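Local structure of hydrogenase maturation factor (Thermoanaerobacter tengcongensis, 3VTH) at residues G215-I220 against V238-R243; S333-C338 against L345-D350; A520-C525 against N686-E691; R712-L717 against F722-N727. The protein probably transfers the carbamoyl group of carbamoyl phosphate, at the cost of ATP, to the C-terminal cysteine of HypE during [NiFe]-hydrogenase maturation. All blocks are in the same frame, centred on the assembly; numbering follows the deposited sequence.

Interaction 1. Residues G215-I220 against V238-R243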
# COMPACT_ATOMS: atom_id res chain seq x y z
N GLY A 215 -9.56 17.70 24.27
CA GLY A 215 -8.71 16.52 24.46
C GLY A 215 -9.46 15.22 24.28
O GLY A 215 -9.05 14.18 24.80
N LYS A 216 -10.56 15.26 23.52
CA LYS A 216 -11.39 14.09 23.30
C LYS A 216 -11.05 13.34 22.00
O LYS A 216 -10.31 13.86 21.15
CB LYS A 216 -12.88 14.49 23.34
CG LYS A 216 -13.36 14.92 24.73
CD LYS A 216 -14.82 15.35 24.71
CE LYS A 216 -15.19 16.15 25.95
NZ LYS A 216 -15.06 15.32 27.18
N ILE A 217 -11.59 12.13 21.87
CA ILE A 217 -11.39 11.30 20.70
C ILE A 217 -12.61 11.46 19.80
O ILE A 217 -13.75 11.25 20.25
CB ILE A 217 -11.21 9.81 21.06
CG1 ILE A 217 -9.90 9.59 21.83
CG2 ILE A 217 -11.20 8.95 19.79
CD1 ILE A 217 -9.93 8.44 22.79
N VAL A 218 -12.37 11.83 18.55
CA VAL A 218 -13.44 11.95 17.58
C VAL A 218 -13.36 10.83 16.54
O VAL A 218 -12.28 10.54 16.01
CB VAL A 218 -13.44 13.36 16.91
CG1 VAL A 218 -13.49 14.47 17.97
CG2 VAL A 218 -12.21 13.57 16.06
N ALA A 219 -14.49 10.19 16.26
CA ALA A 219 -14.56 9.23 15.16
C ALA A 219 -15.13 9.94 13.96
O ALA A 219 -16.26 10.47 14.01
CB ALA A 219 -15.41 8.01 15.54
N ILE A 220 -14.34 10.00 12.88
CA ILE A 220 -14.68 10.80 11.72
C ILE A 220 -14.92 9.88 10.54
O ILE A 220 -14.05 9.09 10.19
CB ILE A 220 -13.53 11.79 11.38
CG1 ILE A 220 -13.29 12.77 12.54
CG2 ILE A 220 -13.81 12.54 10.10
CD1 ILE A 220 -12.05 13.65 12.37
N VAL A 238 -3.53 11.35 23.60
CA VAL A 238 -2.85 10.28 22.87
C VAL A 238 -2.80 9.02 23.73
O VAL A 238 -3.13 7.94 23.24
CB VAL A 238 -1.43 10.71 22.41
CG1 VAL A 238 -0.64 9.52 21.80
CG2 VAL A 238 -1.53 11.84 21.40
N ALA A 239 -2.41 9.15 25.00
CA ALA A 239 -2.42 8.04 25.95
C ALA A 239 -3.82 7.41 26.08
O ALA A 239 -3.95 6.19 26.13
CB ALA A 239 -1.91 8.50 27.33
N THR A 240 -4.86 8.24 26.14
CA THR A 240 -6.23 7.74 26.25
C THR A 240 -6.66 6.96 24.99
O THR A 240 -7.29 5.91 25.09
CB THR A 240 -7.21 8.88 26.54
OG1 THR A 240 -6.80 9.53 27.75
CG2 THR A 240 -8.65 8.37 26.69
N LEU A 241 -6.29 7.48 23.82
CA LEU A 241 -6.58 6.80 22.57
C LEU A 241 -5.92 5.42 22.51
O LEU A 241 -6.57 4.43 22.14
CB LEU A 241 -6.19 7.66 21.35
CG LEU A 241 -6.35 7.03 19.96
CD1 LEU A 241 -7.82 6.61 19.75
CD2 LEU A 241 -5.89 7.97 18.87
N ARG A 242 -4.64 5.34 22.89
CA ARG A 242 -3.92 4.07 22.96
C ARG A 242 -4.56 3.07 23.93
O ARG A 242 -4.65 1.89 23.62
CB ARG A 242 -2.45 4.28 23.32
CG ARG A 242 -1.61 4.85 22.19
CD ARG A 242 -0.10 4.68 22.45
NE ARG A 242 0.66 5.21 21.31
CZ ARG A 242 0.86 4.55 20.17
NH1 ARG A 242 0.40 3.32 20.02
NH2 ARG A 242 1.55 5.13 19.19
N ARG A 243 -4.99 3.54 25.10
CA ARG A 243 -5.65 2.67 26.09
C ARG A 243 -6.98 2.11 25.57
O ARG A 243 -7.26 0.92 25.71
CB ARG A 243 -5.89 3.40 27.42
CG ARG A 243 -6.38 2.48 28.56
CD ARG A 243 -6.77 3.25 29.85
NE ARG A 243 -6.02 4.49 29.98
CZ ARG A 243 -6.51 5.71 29.78
NH1 ARG A 243 -7.80 5.88 29.47
NH2 ARG A 243 -5.72 6.76 29.90
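I217 meets T240 and L241 through apolar packing, and no polar bond joins the segments. The contact is small. I217 sends its long branch at the helix 238-243, and CD1 of I217 ends 3.7 Å from CA of L241. The same methyl lies 3.9 Å from the backbone N of L241, so it presses on the helix backbone as well as side chains. With chi1 at -66°, CG1 of I217 stands beside its own backbone N, and CG2 is anti to that N. Both branches therefore reach L241: CG2 and CD1 of I217 each lie 4.1 Å from CD1 of L241. The two side chains run obliquely to one another. T240 adds one methyl, with its CG2 4.1 Å from CD1 of I217. An alanine at I217 is likely to open a gap against the helix backbone and leave the CD1 methyl of L241 less firmly held.

Two polar groups beside the contact have partners outside it. OG1 of T240 bonds to the carbonyl of E236 one turn earlier, and the backbone N of I217 bonds to OD2 of D353.

G215 ends the helix before it in a Schellman motif, with positive phi. The chain then runs through I217 into strand 218-221. L228 of the neighbouring strand 226-229 touches both I217 and L241. Helix 235-245 thus packs beside the antiparallel strands 218-221 and 226-229 of the YrdC-like domain.

Interaction 2. Residues S333-C338 against L345-D350. With APC (diphosphomethylphosphonic acid adenosyl ester), chain F.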
# COMPACT_ATOMS: atom_id res chain seq x y z
N SER A 333 -8.38 -2.63 17.93
CA SER A 333 -7.14 -3.20 17.44
C SER A 333 -7.42 -4.54 16.74
O SER A 333 -8.17 -5.37 17.26
CB SER A 333 -6.15 -3.39 18.59
OG SER A 333 -4.82 -3.47 18.09
N GLU A 334 -6.85 -4.70 15.54
CA GLU A 334 -6.81 -5.97 14.77
C GLU A 334 -8.07 -6.35 13.97
O GLU A 334 -8.08 -7.36 13.27
CB GLU A 334 -6.34 -7.16 15.63
CG GLU A 334 -4.92 -7.00 16.18
CD GLU A 334 -4.58 -8.04 17.22
OE1 GLU A 334 -3.67 -7.77 18.04
OE2 GLU A 334 -5.21 -9.13 17.24
N GLU A 335 -9.11 -5.52 14.05
CA GLU A 335 -10.31 -5.70 13.25
C GLU A 335 -10.32 -4.73 12.06
O GLU A 335 -9.73 -3.67 12.13
CB GLU A 335 -11.56 -5.50 14.12
CG GLU A 335 -11.75 -6.59 15.18
CD GLU A 335 -13.03 -6.45 16.00
OE1 GLU A 335 -13.98 -5.73 15.59
OE2 GLU A 335 -13.09 -7.07 17.08
N PRO A 336 -11.01 -5.10 10.96
CA PRO A 336 -11.08 -4.18 9.80
C PRO A 336 -11.69 -2.81 10.16
O PRO A 336 -12.61 -2.74 10.99
CB PRO A 336 -12.02 -4.91 8.83
CG PRO A 336 -12.08 -6.34 9.30
CD PRO A 336 -11.81 -6.32 10.78
N ILE A 337 -11.18 -1.75 9.54
CA ILE A 337 -11.75 -0.40 9.64
C ILE A 337 -13.28 -0.40 9.45
O ILE A 337 -13.80 -1.04 8.53
CB ILE A 337 -11.03 0.55 8.63
CG1 ILE A 337 -11.43 2.02 8.83
CG2 ILE A 337 -11.22 0.09 7.13
CD1 ILE A 337 -10.59 3.00 7.93
N CYS A 338 -13.99 0.29 10.34
CA CYS A 338 -15.45 0.44 10.24
C CYS A 338 -15.80 1.27 9.02
O CYS A 338 -15.11 2.25 8.74
CB CYS A 338 -16.02 1.15 11.47
SG CYS A 338 -15.97 0.17 12.96
N LEU A 345 -20.74 3.41 15.49
CA LEU A 345 -21.35 3.77 16.77
C LEU A 345 -21.37 2.61 17.77
O LEU A 345 -21.23 2.81 18.98
CB LEU A 345 -22.77 4.29 16.55
CG LEU A 345 -22.92 5.67 15.89
CD1 LEU A 345 -24.34 5.81 15.36
CD2 LEU A 345 -22.60 6.80 16.89
N GLU A 346 -21.53 1.39 17.26
CA GLU A 346 -21.52 0.21 18.11
C GLU A 346 -20.09 -0.23 18.48
O GLU A 346 -19.80 -0.39 19.65
CB GLU A 346 -22.32 -0.93 17.46
CG GLU A 346 -22.46 -2.22 18.29
CD GLU A 346 -23.15 -2.00 19.65
OE1 GLU A 346 -22.75 -2.69 20.62
OE2 GLU A 346 -24.08 -1.16 19.76
N LYS A 347 -19.22 -0.39 17.48
CA LYS A 347 -17.86 -0.89 17.73
C LYS A 347 -16.93 0.11 18.41
O LYS A 347 -16.01 -0.28 19.12
CB LYS A 347 -17.23 -1.43 16.43
CG LYS A 347 -17.91 -2.73 15.97
CD LYS A 347 -17.32 -3.28 14.69
CE LYS A 347 -18.07 -4.55 14.27
NZ LYS A 347 -17.65 -4.98 12.89
N LEU A 348 -17.18 1.41 18.19
CA LEU A 348 -16.32 2.45 18.75
C LEU A 348 -16.93 3.15 19.97
O LEU A 348 -16.46 4.21 20.39
CB LEU A 348 -15.94 3.46 17.67
CG LEU A 348 -15.42 2.86 16.35
CD1 LEU A 348 -15.04 3.94 15.34
CD2 LEU A 348 -14.23 1.92 16.59
N LYS A 349 -17.95 2.54 20.56
CA LYS A 349 -18.74 3.21 21.60
C LYS A 349 -17.94 3.45 22.89
O LYS A 349 -18.23 4.38 23.63
CB LYS A 349 -20.02 2.45 21.90
CG LYS A 349 -19.82 1.10 22.54
CD LYS A 349 -21.15 0.41 22.75
CE LYS A 349 -20.92 -1.01 23.23
NZ LYS A 349 -22.08 -1.46 24.03
N ASP A 350 -16.95 2.60 23.14
CA ASP A 350 -16.11 2.77 24.33
C ASP A 350 -14.75 3.34 23.94
O ASP A 350 -13.82 3.36 24.74
CB ASP A 350 -15.94 1.44 25.09
CG ASP A 350 -17.26 0.92 25.67
OD1 ASP A 350 -18.09 1.72 26.16
OD2 ASP A 350 -17.45 -0.32 25.67
PG APC F . -4.91 -1.56 13.95
O1G APC F . -5.82 -0.54 13.33
O2G APC F . -4.36 -1.10 15.28
O3G APC F . -5.48 -2.95 14.01
PB APC F . -2.97 -0.70 12.01
O1B APC F . -3.91 -0.59 10.85
O2B APC F . -1.59 -1.23 11.66
O3B APC F . -3.60 -1.76 13.03
PA APC F . -3.29 2.43 12.02
O1A APC F . -2.95 3.58 12.95
O2A APC F . -4.68 2.42 11.51
C3A APC F . -2.85 0.88 12.91
O5' APC F . -2.36 2.46 10.70
C5' APC F . -1.26 3.34 10.52
C4' APC F . -0.11 2.55 9.91
O4' APC F . 0.93 3.49 9.63
C3' APC F . 0.45 1.53 10.92
O3' APC F . 0.77 0.28 10.29
C2' APC F . 1.73 2.18 11.39
O2' APC F . 2.68 1.22 11.90
C1' APC F . 2.16 2.99 10.17
N9 APC F . 3.00 4.07 10.67
C8 APC F . 2.60 5.20 11.32
N7 APC F . 3.69 5.93 11.67
C5 APC F . 4.78 5.26 11.25
C6 APC F . 6.25 5.46 11.30
N6 APC F . 6.79 6.55 11.87
N1 APC F . 7.03 4.51 10.74
C2 APC F . 6.52 3.41 10.14
N3 APC F . 5.21 3.15 10.06
C4 APC F . 4.32 4.04 10.59
O HOH W 1 -15.19 -6.12 13.43
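OE1 of E335 lies alongside the chain of K347, 4.2 Å from CD of K347, and a water links it to NZ. OE1 of E335 and NZ of K347 are 4.6 Å apart, too far for direct contact. The water donates to OE1 of E335 at a short 2.5 Å and accepts from NZ of K347 at 2.8 Å. It probably couples the two opposite charges, which do not touch. K347 also has a weak, long ion pair with E343. Its chain is extended beyond CG, and this carries NZ out to the water.

The stem of the same lysine lies alongside C338. SG of C338 is 4.0 Å from CB of K347, so the sulfur sits against the aliphatic part of the chain. Chi1 of C338, -71°, sets SG beside the backbone N, which turns the sulfur to the lysine stem. Next to that stem, CG of L348 comes to 4.4 Å from SG of C338. L348 is buried and also packs on F355 of strand 354-358. C338 is tied by backbone bonds to F226 and G330.

The far end of the loop serves the nucleotide. The backbone N of E334 donates to O3G of the ATP analogue at 2.7 Å, with an N-H...O angle of 159°. OG of S333 is farther off, 3.7 Å from O2G of the analogue. T328, S329 and N331 also bond to the analogue. The loop after strand 325-329 thus lines the triphosphate pocket of this YrdC-like domain, and C338 at its end rests on K347 and L348, at the end of helix 341-347.

Interaction 3. Residues A520-C525 against N686-E691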
# COMPACT_ATOMS: atom_id res chain seq x y z
N ALA A 520 16.41 -15.12 5.14
CA ALA A 520 17.69 -14.50 4.86
C ALA A 520 18.32 -15.27 3.72
O ALA A 520 19.38 -15.90 3.88
CB ALA A 520 18.57 -14.51 6.11
N GLU A 521 17.66 -15.21 2.57
CA GLU A 521 17.95 -16.11 1.46
C GLU A 521 18.50 -15.37 0.25
O GLU A 521 18.08 -14.25 -0.04
CB GLU A 521 16.66 -16.82 1.02
CG GLU A 521 15.77 -17.28 2.20
CD GLU A 521 16.52 -18.20 3.13
OE1 GLU A 521 16.52 -17.93 4.36
OE2 GLU A 521 17.13 -19.17 2.62
N ILE A 522 19.43 -16.02 -0.45
CA ILE A 522 19.82 -15.58 -1.77
C ILE A 522 19.44 -16.69 -2.73
O ILE A 522 19.84 -17.85 -2.57
CB ILE A 522 21.34 -15.27 -1.96
CG1 ILE A 522 21.92 -14.50 -0.78
CG2 ILE A 522 21.58 -14.53 -3.30
CD1 ILE A 522 21.38 -13.18 -0.55
N LEU A 523 18.65 -16.32 -3.71
CA LEU A 523 18.18 -17.25 -4.71
C LEU A 523 18.73 -16.85 -6.06
O LEU A 523 19.10 -15.68 -6.27
CB LEU A 523 16.65 -17.19 -4.78
CG LEU A 523 15.88 -17.23 -3.46
CD1 LEU A 523 14.37 -17.13 -3.73
CD2 LEU A 523 16.23 -18.52 -2.67
N VAL A 524 18.80 -17.81 -6.97
CA VAL A 524 18.80 -17.48 -8.37
C VAL A 524 17.44 -17.93 -8.88
O VAL A 524 17.10 -19.11 -8.78
CB VAL A 524 19.94 -18.16 -9.13
CG1 VAL A 524 19.76 -17.99 -10.63
CG2 VAL A 524 21.30 -17.60 -8.66
N CYS A 525 16.64 -16.99 -9.38
CA CYS A 525 15.31 -17.35 -9.85
C CYS A 525 14.83 -16.60 -11.08
O CYS A 525 15.30 -15.50 -11.39
CB CYS A 525 14.28 -17.22 -8.74
SG CYS A 525 14.24 -15.63 -7.93
N ASN A 686 28.39 -10.90 -5.52
CA ASN A 686 29.55 -10.89 -6.40
C ASN A 686 30.06 -12.30 -6.71
O ASN A 686 30.43 -12.59 -7.85
CB ASN A 686 30.66 -10.02 -5.82
CG ASN A 686 30.60 -8.60 -6.32
OD1 ASN A 686 30.97 -8.32 -7.44
ND2 ASN A 686 30.08 -7.71 -5.49
N LEU A 687 30.06 -13.15 -5.68
CA LEU A 687 30.40 -14.56 -5.83
C LEU A 687 29.48 -15.22 -6.86
O LEU A 687 29.93 -15.92 -7.75
CB LEU A 687 30.29 -15.29 -4.48
CG LEU A 687 31.47 -15.15 -3.53
CD1 LEU A 687 31.04 -15.54 -2.12
CD2 LEU A 687 32.69 -15.98 -3.99
N ILE A 688 28.18 -14.95 -6.73
CA ILE A 688 27.17 -15.55 -7.59
C ILE A 688 27.29 -15.06 -9.04
O ILE A 688 27.25 -15.86 -9.98
CB ILE A 688 25.76 -15.36 -7.00
CG1 ILE A 688 25.68 -16.11 -5.66
CG2 ILE A 688 24.69 -15.87 -7.96
CD1 ILE A 688 24.50 -15.66 -4.78
N ARG A 689 27.50 -13.75 -9.21
CA ARG A 689 27.76 -13.19 -10.55
C ARG A 689 28.98 -13.83 -11.23
O ARG A 689 28.95 -14.13 -12.43
CB ARG A 689 27.91 -11.66 -10.49
CG ARG A 689 28.37 -11.02 -11.82
CD ARG A 689 28.18 -9.51 -11.82
NE ARG A 689 29.14 -8.86 -10.93
CZ ARG A 689 29.25 -7.54 -10.77
NH1 ARG A 689 28.47 -6.69 -11.43
NH2 ARG A 689 30.16 -7.09 -9.93
N LYS A 690 30.06 -14.03 -10.46
CA LYS A 690 31.28 -14.64 -10.99
C LYS A 690 30.98 -16.07 -11.50
O LYS A 690 31.43 -16.44 -12.57
CB LYS A 690 32.39 -14.64 -9.93
CG LYS A 690 33.81 -14.52 -10.47
CD LYS A 690 34.47 -15.87 -10.69
CE LYS A 690 35.56 -15.81 -11.76
NZ LYS A 690 34.97 -15.59 -13.12
N GLU A 691 30.18 -16.82 -10.74
CA GLU A 691 29.76 -18.18 -11.13
C GLU A 691 28.81 -18.22 -12.33
O GLU A 691 28.98 -19.06 -13.22
CB GLU A 691 29.07 -18.89 -9.96
CG GLU A 691 30.00 -19.56 -8.95
CD GLU A 691 29.23 -20.29 -7.85
OE1 GLU A 691 28.64 -19.60 -6.97
OE2 GLU A 691 29.21 -21.54 -7.85
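Strand 521-525 runs past helix 686-691 with its backbone well clear of it. The nearest CA atoms, those of V524 and I688, are 8.6 Å apart. The chain turns a corner at A520, and from there alternate residues face the helix. I522 and V524 point their CB atoms toward it, while L523 points the other way. Side chains fill the gap.

I688 is the helix residue that meets both. Its chi1 of -64° puts CG2 anti to the backbone N and leaves CG1 beside that N, so the two branches part. CD1 of I688 presses on CG2 of I522 at 3.5 Å, tighter than usual for two methyls, and these side chains lie aslant. CG2 of I688 touches CG2 of V524 at 3.9 Å as the two side chains pass in opposite directions. This is a helix laid on a sheet face in the second Kae1-like subdomain, of the actin-like ATPase clan. I502 of strand 501-507 joins the same apolar cluster, touching both I522 and I688.

NH2 of R689 donates to OD1 of N686 at 2.9 Å, with an N-H...O angle of 136°, and NH1 bonds to N695 and S720. E521 salt-bridges R532 of strand 530-542.

Interaction 4. Residues R712-L717 against F722-N727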
# COMPACT_ATOMS: atom_id res chain seq x y z
N ARG A 712 21.93 1.48 0.95
CA ARG A 712 23.34 1.16 0.96
C ARG A 712 23.65 -0.02 0.04
O ARG A 712 24.66 -0.01 -0.65
CB ARG A 712 23.77 0.86 2.39
CG ARG A 712 24.09 2.11 3.15
CD ARG A 712 25.58 2.26 3.04
NE ARG A 712 26.08 3.53 3.48
CZ ARG A 712 27.32 3.71 3.94
NH1 ARG A 712 28.16 2.68 4.05
NH2 ARG A 712 27.69 4.92 4.30
N LEU A 713 22.77 -1.01 0.03
CA LEU A 713 22.97 -2.18 -0.82
C LEU A 713 22.77 -1.82 -2.28
O LEU A 713 23.58 -2.21 -3.12
CB LEU A 713 22.05 -3.33 -0.39
CG LEU A 713 22.40 -4.78 -0.74
CD1 LEU A 713 23.88 -5.13 -0.58
CD2 LEU A 713 21.52 -5.69 0.14
N ILE A 714 21.73 -1.04 -2.59
CA ILE A 714 21.53 -0.56 -3.95
C ILE A 714 22.75 0.25 -4.42
O ILE A 714 23.24 0.05 -5.54
CB ILE A 714 20.25 0.29 -4.11
CG1 ILE A 714 18.99 -0.56 -4.01
CG2 ILE A 714 20.26 1.06 -5.46
CD1 ILE A 714 17.67 0.27 -4.01
N GLU A 715 23.25 1.15 -3.58
CA GLU A 715 24.41 1.96 -3.94
C GLU A 715 25.65 1.10 -4.18
O GLU A 715 26.29 1.21 -5.23
CB GLU A 715 24.69 3.02 -2.89
CG GLU A 715 23.64 4.16 -2.84
CD GLU A 715 23.85 5.11 -1.67
OE1 GLU A 715 24.84 4.94 -0.92
OE2 GLU A 715 23.05 6.04 -1.49
N LYS A 716 25.98 0.25 -3.20
CA LYS A 716 27.19 -0.57 -3.27
C LYS A 716 27.20 -1.50 -4.49
O LYS A 716 28.21 -1.61 -5.19
CB LYS A 716 27.37 -1.38 -1.98
CG LYS A 716 28.79 -1.89 -1.83
CD LYS A 716 29.02 -2.66 -0.54
CE LYS A 716 30.52 -2.71 -0.29
NZ LYS A 716 30.89 -3.76 0.69
N LEU A 717 26.06 -2.15 -4.74
CA LEU A 717 25.91 -3.05 -5.87
C LEU A 717 25.96 -2.30 -7.19
O LEU A 717 26.59 -2.78 -8.15
CB LEU A 717 24.59 -3.84 -5.75
CG LEU A 717 24.45 -4.91 -4.66
CD1 LEU A 717 22.97 -5.29 -4.51
CD2 LEU A 717 25.31 -6.14 -5.00
N PHE A 722 26.25 -3.84 -11.08
CA PHE A 722 24.96 -4.55 -11.08
C PHE A 722 23.83 -3.63 -11.51
O PHE A 722 23.84 -2.43 -11.21
CB PHE A 722 24.62 -5.07 -9.68
CG PHE A 722 25.41 -6.25 -9.26
CD1 PHE A 722 25.05 -7.52 -9.67
CD2 PHE A 722 26.51 -6.11 -8.41
CE1 PHE A 722 25.75 -8.64 -9.25
CE2 PHE A 722 27.23 -7.21 -8.00
CZ PHE A 722 26.85 -8.49 -8.42
N GLU A 723 22.84 -4.21 -12.19
CA GLU A 723 21.54 -3.56 -12.36
C GLU A 723 20.65 -4.01 -11.20
O GLU A 723 20.32 -5.20 -11.08
CB GLU A 723 20.90 -3.97 -13.68
CG GLU A 723 21.71 -3.61 -14.91
CD GLU A 723 21.42 -4.56 -16.06
OE1 GLU A 723 20.30 -4.46 -16.62
OE2 GLU A 723 22.30 -5.42 -16.39
N VAL A 724 20.26 -3.06 -10.35
CA VAL A 724 19.60 -3.40 -9.10
C VAL A 724 18.16 -2.94 -9.11
O VAL A 724 17.85 -1.83 -9.56
CB VAL A 724 20.35 -2.80 -7.88
CG1 VAL A 724 19.75 -3.35 -6.57
CG2 VAL A 724 21.84 -3.11 -7.97
N TYR A 725 17.28 -3.81 -8.63
CA TYR A 725 15.85 -3.55 -8.58
C TYR A 725 15.29 -3.80 -7.19
O TYR A 725 15.70 -4.73 -6.49
CB TYR A 725 15.12 -4.45 -9.57
CG TYR A 725 15.63 -4.38 -10.99
CD1 TYR A 725 15.00 -3.58 -11.94
CD2 TYR A 725 16.75 -5.13 -11.39
CE1 TYR A 725 15.47 -3.52 -13.27
CE2 TYR A 725 17.22 -5.08 -12.70
CZ TYR A 725 16.58 -4.28 -13.64
OH TYR A 725 17.06 -4.24 -14.93
N SER A 726 14.34 -2.96 -6.78
CA SER A 726 13.53 -3.27 -5.61
C SER A 726 12.10 -2.79 -5.82
O SER A 726 11.82 -2.08 -6.78
CB SER A 726 14.12 -2.71 -4.32
OG SER A 726 13.52 -3.38 -3.20
N ASN A 727 11.23 -3.20 -4.92
CA ASN A 727 9.81 -2.86 -4.97
C ASN A 727 9.58 -1.38 -4.87
O ASN A 727 10.34 -0.66 -4.20
CB ASN A 727 9.04 -3.57 -3.85
CG ASN A 727 8.92 -5.08 -4.09
OD1 ASN A 727 8.12 -5.53 -4.93
ND2 ASN A 727 9.72 -5.84 -3.39
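In F722 and in L717 the first torsion sets CG beside the backbone N and anti to the carbonyl carbon (chi1 -74° and -70°), and this turns the ring and the leucine tip together. CD2 of L717 is 3.6 Å from CD2 of F722 and 3.7 Å from CE2 of F722. The methyl stands above the ring plane, just beyond the CD2-CE2 bond and not over the centre, and the side chains are oblique to each other.

The carbonyl of L717 is used as well. The backbone N of F722 donates to O of L717 at 3.1 Å, with an N-H...O angle of 146°. The same oxygen lies at the edge of the F722 ring, in its plane, and comes 3.3 Å from CD2 of F722. It thus accepts from the backbone just before the strand and lies against the ring edge. Were the ring replaced by an alanine's methyl, the backbone bond could stay, but CD2 of L717 would probably lose its ring partner.

V724 is the next residue to face the helix. Its CG2 touches CB of L717 at 3.6 Å, and its CG1 touches CG1 of I714 at 3.9 Å. The two methyls thus reach residues one helical turn apart.

Helix 707-719 and strand 723-726 belong to a beta-alpha-beta unit that starts with strand 696-700. V697 and L699 of that parallel strand pack on the helix. Y682 and A685 of helix 666-692 also touch L717.

From the N terminus the four contacts follow in series, and none nests in or crosses another. Interaction 1 closes a short loop through strand 226-229. Interaction 2 closes another round the start of helix 341-347. Both lie in the YrdC-like domain and touch, CB of A219 lying 4.1 Å from CD1 of L348. Interaction 3 spans 160 residues and brings helix 666-692 back to strand 517-525. Interaction 4 closes a tight turn soon after. These two reach one sheet and meet where NE of R689 lies 3.4 Å from CZ of F722. The two pairs sit on opposite sides of the chain's centre, with centres 42 to 49 Å apart.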